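Local structure of general Secretion Pathway Protein (Vibrio vulnificus, 4G54) at residues Q152-A157 / L199-L205; V92-E96 / L104-R110; A45-D49 / P234-T238. The protein forms a periplasmic domain of the EpsAB fusion protein of the type II secretion system and probably binds peptidoglycan. All coordinates share one frame; numbering follows the deposited sequence. Where two conformers were deposited one is given.

Contact 1: residues Q152-A157 / L199-L205; sequences QLLAKA and LQHMVSL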
loop_
_atom_site.group_PDB
_atom_site.type_symbol
_atom_site.label_atom_id
_atom_site.label_comp_id
_atom_site.label_asym_id
_atom_site.label_seq_id
_atom_site.Cartn_x
_atom_site.Cartn_y
_atom_site.Cartn_z
ATOM N N GLN A 152 9.244 -2.469 14.723
ATOM C CA GLN A 152 9.636 -3.094 13.496
ATOM C C GLN A 152 9.415 -2.161 12.306
ATOM O O GLN A 152 10.293 -2.120 11.386
ATOM C CB GLN A 152 8.803 -4.393 13.277
ATOM C CG GLN A 152 9.201 -5.410 14.364
ATOM C CD GLN A 152 10.637 -6.020 14.167
ATOM O OE1 GLN A 152 11.186 -6.062 13.038
ATOM N NE2 GLN A 152 11.259 -6.496 15.303
ATOM N N LEU A 153 8.282 -1.421 12.284
ATOM C CA LEU A 153 8.002 -0.538 11.114
ATOM C C LEU A 153 9.000 0.619 11.096
ATOM O O LEU A 153 9.477 1.042 10.051
ATOM C CB LEU A 153 6.554 0.032 11.293
ATOM C CG LEU A 153 5.492 -0.985 11.016
ATOM C CD1 LEU A 153 4.103 -0.375 11.405
ATOM C CD2 LEU A 153 5.482 -1.378 9.542
ATOM N N LEU A 154 9.346 1.125 12.298
ATOM C CA LEU A 154 10.301 2.289 12.294
ATOM C C LEU A 154 11.642 1.831 11.798
ATOM O O LEU A 154 12.288 2.577 11.035
ATOM C CB LEU A 154 10.539 2.848 13.713
ATOM C CG LEU A 154 9.438 3.701 14.173
ATOM C CD1 LEU A 154 9.610 3.941 15.720
ATOM C CD2 LEU A 154 9.561 5.116 13.399
ATOM N N ALA A 155 12.109 0.637 12.176
ATOM C CA ALA A 155 13.400 0.136 11.664
ATOM C C ALA A 155 13.347 -0.050 10.157
ATOM O O ALA A 155 14.300 0.266 9.438
ATOM C CB ALA A 155 13.764 -1.184 12.390
ATOM N N LYS A 156 12.174 -0.454 9.658
ATOM C CA LYS A 156 12.083 -0.633 8.218
ATOM C C LYS A 156 12.136 0.751 7.497
ATOM O O LYS A 156 12.775 0.886 6.399
ATOM C CB LYS A 156 10.746 -1.347 7.864
ATOM C CG LYS A 156 10.598 -1.696 6.387
ATOM C CD LYS A 156 11.113 -3.122 6.050
ATOM C CE LYS A 156 9.988 -4.187 6.079
ATOM N NZ LYS A 156 9.366 -4.630 4.762
ATOM N N ALA A 157 11.437 1.762 8.004
ATOM C CA ALA A 157 11.428 3.036 7.382
ATOM C C ALA A 157 12.767 3.738 7.453
ATOM O O ALA A 157 13.219 4.331 6.444
ATOM C CB ALA A 157 10.391 3.882 8.027
ATOM N N LEU A 199 3.935 6.595 8.590
ATOM C CA LEU A 199 4.813 5.431 8.713
ATOM C C LEU A 199 4.213 4.221 7.978
ATOM O O LEU A 199 4.907 3.529 7.195
ATOM C CB LEU A 199 4.958 5.089 10.217
ATOM C CG LEU A 199 5.808 3.859 10.449
ATOM C CD1 LEU A 199 7.289 4.078 9.993
ATOM C CD2 LEU A 199 5.799 3.657 11.967
ATOM N N GLN A 200 2.886 4.008 8.185
ATOM C CA GLN A 200 2.338 2.759 7.648
ATOM C C GLN A 200 1.954 2.898 6.181
ATOM O O GLN A 200 1.891 1.884 5.438
ATOM C CB GLN A 200 1.097 2.383 8.481
ATOM C CG GLN A 200 1.631 1.818 9.822
ATOM C CD GLN A 200 0.431 1.711 10.785
ATOM O OE1 GLN A 200 -0.052 0.616 11.023
ATOM N NE2 GLN A 200 -0.099 2.840 11.269
ATOM N N HIS A 201 1.752 4.127 5.656
ATOM C CA HIS A 201 1.584 4.216 4.212
ATOM C C HIS A 201 2.937 4.004 3.517
ATOM O O HIS A 201 2.971 3.494 2.394
ATOM C CB HIS A 201 0.941 5.581 3.895
ATOM C CG HIS A 201 0.650 5.751 2.431
ATOM N ND1 HIS A 201 -0.501 5.336 1.796
ATOM C CD2 HIS A 201 1.457 6.287 1.476
ATOM C CE1 HIS A 201 -0.402 5.613 0.493
ATOM N NE2 HIS A 201 0.782 6.161 0.271
ATOM N N MET A 202 4.069 4.326 4.187
ATOM C CA MET A 202 5.386 4.184 3.509
ATOM C C MET A 202 5.904 2.762 3.547
ATOM O O MET A 202 6.515 2.274 2.550
ATOM C CB MET A 202 6.382 5.118 4.257
ATOM C CG MET A 202 6.232 6.637 4.071
ATOM S SD MET A 202 7.495 7.434 5.130
ATOM C CE MET A 202 8.985 6.705 4.406
ATOM N N VAL A 203 5.698 2.054 4.690
ATOM C CA VAL A 203 6.340 0.709 4.812
ATOM C C VAL A 203 5.353 -0.269 5.418
ATOM O O VAL A 203 4.409 0.103 6.110
ATOM C CB VAL A 203 7.659 0.713 5.713
ATOM C CG1 VAL A 203 8.810 1.539 5.045
ATOM C CG2 VAL A 203 7.350 1.219 7.079
ATOM N N SER A 204 5.607 -1.575 5.171
ATOM C CA SER A 204 4.757 -2.609 5.744
ATOM C C SER A 204 5.667 -3.686 6.351
ATOM O O SER A 204 6.827 -3.844 5.918
ATOM C CB SER A 204 3.979 -3.330 4.621
ATOM O OG SER A 204 3.380 -2.371 3.702
ATOM N N LEU A 205 5.067 -4.493 7.216
ATOM C CA LEU A 205 5.886 -5.648 7.806
ATOM C C LEU A 205 6.271 -6.685 6.753
ATOM O O LEU A 205 7.346 -7.298 6.891
ATOM C CB LEU A 205 5.098 -6.359 8.900
ATOM C CG LEU A 205 4.689 -5.514 10.136
ATOM C CD1 LEU A 205 3.778 -6.301 11.112
ATOM C CD2 LEU A 205 5.926 -4.946 10.894
#

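Contact 2: residues V92-E96 / L104-R110; sequences VVLLE and LLTGEQR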
loop_
_atom_site.group_PDB
_atom_site.type_symbol
_atom_site.label_atom_id
_atom_site.label_comp_id
_atom_site.label_asym_id
_atom_site.label_seq_id
_atom_site.Cartn_x
_atom_site.Cartn_y
_atom_site.Cartn_z
ATOM N N VAL A 92 -6.859 -0.860 -13.601
ATOM C CA VAL A 92 -5.651 -1.658 -13.847
ATOM C C VAL A 92 -4.685 -1.454 -12.663
ATOM O O VAL A 92 -4.703 -0.412 -12.020
ATOM C CB VAL A 92 -5.000 -1.251 -15.214
ATOM C CG1 VAL A 92 -4.392 0.181 -15.182
ATOM C CG2 VAL A 92 -4.010 -2.245 -15.617
ATOM N N VAL A 93 -3.966 -2.505 -12.290
ATOM C CA VAL A 93 -3.000 -2.386 -11.213
ATOM C C VAL A 93 -1.731 -1.775 -11.702
ATOM O O VAL A 93 -1.143 -2.235 -12.694
ATOM C CB VAL A 93 -2.748 -3.747 -10.509
ATOM C CG1 VAL A 93 -1.544 -3.651 -9.559
ATOM C CG2 VAL A 93 -4.041 -4.171 -9.761
ATOM N N LEU A 94 -1.270 -0.724 -10.998
ATOM C CA LEU A 94 0.084 -0.180 -11.264
ATOM C C LEU A 94 1.014 -0.910 -10.333
ATOM O O LEU A 94 0.916 -0.813 -9.100
ATOM C CB LEU A 94 0.100 1.344 -10.946
ATOM C CG LEU A 94 1.493 2.001 -11.009
ATOM C CD1 LEU A 94 1.959 2.077 -12.400
ATOM C CD2 LEU A 94 1.384 3.434 -10.432
ATOM N N LEU A 95 1.991 -1.629 -10.918
ATOM C CA LEU A 95 2.953 -2.376 -10.129
ATOM C C LEU A 95 4.168 -1.560 -9.911
ATOM O O LEU A 95 4.709 -1.603 -8.773
ATOM C CB LEU A 95 3.326 -3.736 -10.872
ATOM C CG LEU A 95 4.410 -4.593 -10.253
ATOM C CD1 LEU A 95 3.929 -5.188 -8.929
ATOM C CD2 LEU A 95 4.727 -5.737 -11.276
ATOM N N GLU A 96 4.718 -0.931 -10.961
ATOM C CA GLU A 96 5.872 -0.042 -10.729
ATOM C C GLU A 96 5.845 1.105 -11.718
ATOM O O GLU A 96 5.156 1.053 -12.693
ATOM C CB GLU A 96 7.178 -0.760 -10.776
ATOM C CG GLU A 96 7.412 -1.512 -12.023
ATOM C CD GLU A 96 8.732 -2.358 -11.878
ATOM O OE1 GLU A 96 8.711 -3.583 -11.995
ATOM O OE2 GLU A 96 9.786 -1.725 -11.605
ATOM N N LEU A 104 1.911 -2.323 -15.737
ATOM C CA LEU A 104 0.480 -2.499 -15.408
ATOM C C LEU A 104 0.123 -3.987 -15.369
ATOM O O LEU A 104 0.609 -4.775 -16.189
ATOM C CB LEU A 104 -0.361 -1.788 -16.451
ATOM C CG LEU A 104 -0.055 -0.288 -16.611
ATOM C CD1 LEU A 104 -1.038 0.239 -17.663
ATOM C CD2 LEU A 104 -0.201 0.406 -15.253
ATOM N N LEU A 105 -0.755 -4.350 -14.450
ATOM C CA LEU A 105 -1.331 -5.729 -14.345
ATOM C C LEU A 105 -2.833 -5.670 -14.557
ATOM O O LEU A 105 -3.527 -4.959 -13.854
ATOM C CB LEU A 105 -0.979 -6.352 -12.993
ATOM C CG LEU A 105 0.481 -6.308 -12.585
ATOM C CD1 LEU A 105 0.653 -6.880 -11.142
ATOM C CD2 LEU A 105 1.319 -7.196 -13.506
ATOM N N THR A 106 -3.345 -6.446 -15.527
ATOM C CA THR A 106 -4.731 -6.307 -15.986
ATOM C C THR A 106 -5.615 -7.405 -15.435
ATOM O O THR A 106 -6.820 -7.417 -15.687
ATOM C CB THR A 106 -4.847 -6.350 -17.535
ATOM O OG1 THR A 106 -4.575 -7.744 -17.929
ATOM C CG2 THR A 106 -3.894 -5.434 -18.252
ATOM N N GLY A 107 -5.078 -8.343 -14.657
ATOM C CA GLY A 107 -5.823 -9.556 -14.282
ATOM C C GLY A 107 -5.527 -10.748 -15.243
ATOM O O GLY A 107 -5.749 -11.905 -14.917
ATOM N N GLU A 108 -4.965 -10.401 -16.397
ATOM C CA GLU A 108 -4.545 -11.407 -17.397
ATOM C C GLU A 108 -3.176 -11.210 -17.965
ATOM O O GLU A 108 -2.538 -12.194 -18.345
ATOM C CB GLU A 108 -5.579 -11.476 -18.514
ATOM C CG GLU A 108 -6.780 -12.326 -17.967
ATOM C CD GLU A 108 -6.447 -13.763 -17.409
ATOM O OE1 GLU A 108 -6.935 -14.111 -16.273
ATOM O OE2 GLU A 108 -5.731 -14.541 -18.103
ATOM N N GLN A 109 -2.757 -9.979 -18.113
ATOM C CA GLN A 109 -1.481 -9.669 -18.732
ATOM C C GLN A 109 -0.659 -8.680 -17.923
ATOM O O GLN A 109 -1.209 -7.802 -17.264
ATOM C CB GLN A 109 -1.718 -9.019 -20.118
ATOM C CG GLN A 109 -2.440 -9.944 -21.069
ATOM C CD GLN A 109 -2.694 -9.225 -22.389
ATOM O OE1 GLN A 109 -1.760 -8.800 -23.082
ATOM N NE2 GLN A 109 -3.962 -9.097 -22.735
ATOM N N ARG A 110 0.652 -8.827 -17.995
ATOM C CA ARG A 110 1.545 -7.732 -17.634
ATOM C C ARG A 110 1.897 -6.864 -18.847
ATOM O O ARG A 110 2.486 -7.364 -19.834
ATOM C CB ARG A 110 2.798 -8.349 -17.014
ATOM C CG ARG A 110 3.812 -7.345 -16.548
ATOM C CD ARG A 110 5.136 -8.140 -16.129
ATOM N NE ARG A 110 6.068 -7.389 -15.271
ATOM C CZ ARG A 110 6.373 -7.624 -13.986
ATOM N NH1 ARG A 110 5.850 -8.626 -13.262
ATOM N NH2 ARG A 110 7.254 -6.808 -13.423
#

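Contact 3: residues A45-D49 / P234-T238; sequences ATRID and PLLRT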
loop_
_atom_site.group_PDB
_atom_site.type_symbol
_atom_site.label_atom_id
_atom_site.label_comp_id
_atom_site.label_asym_id
_atom_site.label_seq_id
_atom_site.Cartn_x
_atom_site.Cartn_y
_atom_site.Cartn_z
ATOM N N ALA A 45 -9.300 -11.725 -0.898
ATOM C CA ALA A 45 -10.253 -10.713 -0.401
ATOM C C ALA A 45 -11.675 -11.176 -0.621
ATOM O O ALA A 45 -11.972 -11.787 -1.654
ATOM C CB ALA A 45 -10.018 -9.424 -1.150
ATOM N N THR A 46 -12.562 -10.850 0.322
ATOM C CA THR A 46 -13.963 -11.126 0.136
ATOM C C THR A 46 -14.703 -9.995 -0.541
ATOM O O THR A 46 -14.188 -8.907 -0.699
ATOM C CB THR A 46 -14.694 -11.464 1.511
ATOM O OG1 THR A 46 -14.921 -10.222 2.155
ATOM C CG2 THR A 46 -13.860 -12.409 2.439
ATOM N N ARG A 47 -15.971 -10.244 -0.892
ATOM C CA ARG A 47 -16.793 -9.185 -1.448
ATOM C C ARG A 47 -16.886 -7.945 -0.516
ATOM O O ARG A 47 -17.101 -6.785 -1.000
ATOM C CB ARG A 47 -18.166 -9.736 -1.806
ATOM C CG ARG A 47 -18.676 -9.201 -3.083
ATOM C CD ARG A 47 -20.219 -9.372 -3.060
ATOM N NE ARG A 47 -20.845 -10.426 -3.869
ATOM C CZ ARG A 47 -20.285 -11.247 -4.759
ATOM N NH1 ARG A 47 -18.988 -11.228 -5.029
ATOM N NH2 ARG A 47 -21.068 -12.119 -5.383
ATOM N N ILE A 48 -16.857 -8.164 0.804
ATOM C CA ILE A 48 -16.912 -7.012 1.734
ATOM C C ILE A 48 -15.631 -6.169 1.633
ATOM O O ILE A 48 -15.694 -4.881 1.584
ATOM C CB ILE A 48 -17.188 -7.500 3.132
ATOM C CG1 ILE A 48 -18.599 -8.034 3.200
ATOM C CG2 ILE A 48 -17.093 -6.410 4.122
ATOM C CD1 ILE A 48 -19.648 -6.957 2.886
ATOM N N ASP A 49 -14.480 -6.847 1.484
ATOM C CA ASP A 49 -13.247 -6.154 1.436
ATOM C C ASP A 49 -13.129 -5.311 0.203
ATOM O O ASP A 49 -12.486 -4.243 0.215
ATOM C CB ASP A 49 -12.105 -7.192 1.423
ATOM C CG ASP A 49 -12.100 -8.006 2.693
ATOM O OD1 ASP A 49 -11.988 -7.420 3.829
ATOM O OD2 ASP A 49 -12.171 -9.239 2.590
ATOM N N PRO A 234 -5.855 -15.836 4.083
ATOM C CA PRO A 234 -6.961 -14.982 4.494
ATOM C C PRO A 234 -6.469 -13.664 5.070
ATOM O O PRO A 234 -5.399 -13.626 5.654
ATOM C CB PRO A 234 -7.650 -15.851 5.597
ATOM C CG PRO A 234 -6.575 -16.729 6.136
ATOM C CD PRO A 234 -5.628 -16.996 4.968
ATOM N N LEU A 235 -7.230 -12.564 4.891
ATOM C CA LEU A 235 -6.819 -11.333 5.527
ATOM C C LEU A 235 -6.705 -11.375 7.061
ATOM O O LEU A 235 -7.417 -12.143 7.733
ATOM C CB LEU A 235 -7.801 -10.195 5.068
ATOM C CG LEU A 235 -7.620 -9.657 3.635
ATOM C CD1 LEU A 235 -8.860 -8.844 3.254
ATOM C CD2 LEU A 235 -6.369 -8.722 3.705
ATOM N N LEU A 236 -5.796 -10.558 7.622
ATOM C CA LEU A 236 -5.665 -10.404 9.059
ATOM C C LEU A 236 -6.740 -9.453 9.563
ATOM O O LEU A 236 -6.809 -8.271 9.069
ATOM C CB LEU A 236 -4.318 -9.759 9.342
ATOM C CG LEU A 236 -3.767 -9.815 10.741
ATOM C CD1 LEU A 236 -3.941 -11.171 11.434
ATOM C CD2 LEU A 236 -2.265 -9.568 10.348
ATOM N N ARG A 237 -7.541 -9.907 10.502
ATOM C CA ARG A 237 -8.638 -9.097 10.990
ATOM C C ARG A 237 -8.633 -8.852 12.502
ATOM O O ARG A 237 -9.653 -8.638 13.078
ATOM C CB ARG A 237 -9.945 -9.661 10.502
ATOM C CG ARG A 237 -10.038 -9.709 8.989
ATOM C CD ARG A 237 -11.285 -10.368 8.572
ATOM N NE ARG A 237 -11.273 -10.950 7.242
ATOM C CZ ARG A 237 -11.544 -10.207 6.155
ATOM N NH1 ARG A 237 -11.876 -8.910 6.281
ATOM N NH2 ARG A 237 -11.514 -10.740 4.954
ATOM N N THR A 238 -7.436 -8.858 13.091
ATOM C CA THR A 238 -7.297 -8.433 14.465
ATOM C C THR A 238 -6.117 -7.436 14.411
ATOM O O THR A 238 -5.229 -7.550 13.518
ATOM C CB THR A 238 -6.955 -9.627 15.443
ATOM O OG1 THR A 238 -5.761 -10.182 14.940
ATOM C CG2 THR A 238 -8.044 -10.654 15.410
#

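Contact 1: residues Q152-A157 / L199-L205
K156 reaches the flat peptide group of S204 at its oxygen end rather than over a face: NZ donates to S204 O at 2.9 Å, with a C=O...N angle of 171°. The second flat group, the Q200 amide, turns its polar end elsewhere, to L134 N and L196 O, and only its aliphatic CG meets L153 CD1. The surroundings are a helix packing in which helix 145-158, part of the putative peptidoglycan-binding domain, lies against the C-terminal end of helix 193-202 and the extended chain leaving it; F179 of helix 170-182 backs L154 and L199. L153 is at the centre of the packing. Its CB rests on L199 CD2 at 3.8 Å, CD1 touches Q200, and CD2 packs on V203 CG2 and, at 3.8 Å, on L205 CD2, the L153 and L205 side chains crossing at about a right angle. K156 starts with CG anti to its backbone N (chi1 -175°), which lays CG against V203 CB at 3.9 Å; bends at each later torsion then turn the chain so that NZ meets S204 O nearly head-on. E207 adds a weak, long ion pair to NZ. The lysine thus pairs an apolar stem with a polar tip at the exposed margin, while L153 and L199 are buried. One turn on from L153, A157 CB meets L199 CD1 at 3.7 Å.

Contact 2: residues V92-E96 / L104-R110
L104 packs across a beta hairpin onto V92 and L94, the apolar neighbours on its face of the antiparallel sheet. Its CB lies 3.8 Å from V92 CG2. Beyond CG, which is anti to the carbonyl carbon (chi1 -57°), the branches part: CD1 approaches V92 CG1, whereas CD2 reaches L94 CD1 at 3.9 Å and also rests near V93 O. Strands 88-97 and 101-105 are joined here by the hydrogen-bonded pair V93 and L105, with V93 N to L105 O at 2.9 Å and L105 N to V93 O at 2.8 Å; L94 and L104 form the adjoining non-hydrogen-bonded pair. V93 O takes a further CA-H...O contact from L104 CA at 3.2 Å. On the other face V93 CB meets L105 CB at 4.0 Å, and L40 of helix 30-40 covers V93, L95 and L105. A classic beta bulge follows, in which L95 and E96 both face V103. Past the strand, T106 OG1 accepts from E108 N, making an ST turn, and from Q109 N, extending it to an ST motif. In one of the two conformers of R110, L95 CD2 lies over one guanidinium face, NH2 bonds to L212 O, and E96, which pairs chiefly with R101, adds only a long salt bridge. The chemistry is therefore that of a buried, hydrocarbon-lined hairpin, its backbone polarity met by strand pairing, with the E96 and R110 charges at its edge.

Contact 3: residues A45-D49 / P234-T238
D49 and R237 face each other end-on, and with L235 they account for most of the surface buried here. The arginine grips the carboxylate with two nitrogens: NH1 donates to D49 OD1 at 2.9 Å and NH2 to D49 OD2 at 2.9 Å, each on a syn lone pair. The two flat groups are nearly coplanar, 18° apart, and the NH2 bond is almost straight at 175°. R237 is extended from CG to NE, which carries the guanidinium out to the acid. L235 lies below this pair: its CB lies 3.7 Å from the guanidinium plane on one face, offset toward the rim, while CD1 presses on D49 CG at 3.4 Å. D49 OD2 is gripped by three donors, since T46 N uses its anti lone pair at 2.8 Å and T46 OG1 comes from above the carboxylate plane. T57 adds its OG1 to D49 OD1 and its O to R237 NH1. So many donors would probably stabilise the ionised carboxylate and fix its rotation. Just beyond the short parallel pairing of strands 43-44 and 233-234, this is a classic bidentate end-on Asp-Arg salt bridge, tying the chain after strand 233-234 to a loop of the C39-like domain.

The three contacts lie well apart, their centres 21 to 25 Å from one another and their nearest atoms about 7 Å (contacts 1 and 3) to about 12 Å (contacts 2 and 3). Along the chain, contact 3 starts first, at 45-49, and ends last, at 234-238; contacts 2 and 1 fall between, in that order. Contact 2 belongs to the six-stranded sheet of the C39-like domain, contact 1 to the helices of the putative peptidoglycan-binding domain, on the opposite side of the chain's centre. Helix 30-40 touches both contacts 2 and 3, and S204 of contact 1 reaches sheet strand 125-131. The chain returning at 234-238 thus meets the C39-like domain again after passing through the helices of contact 1.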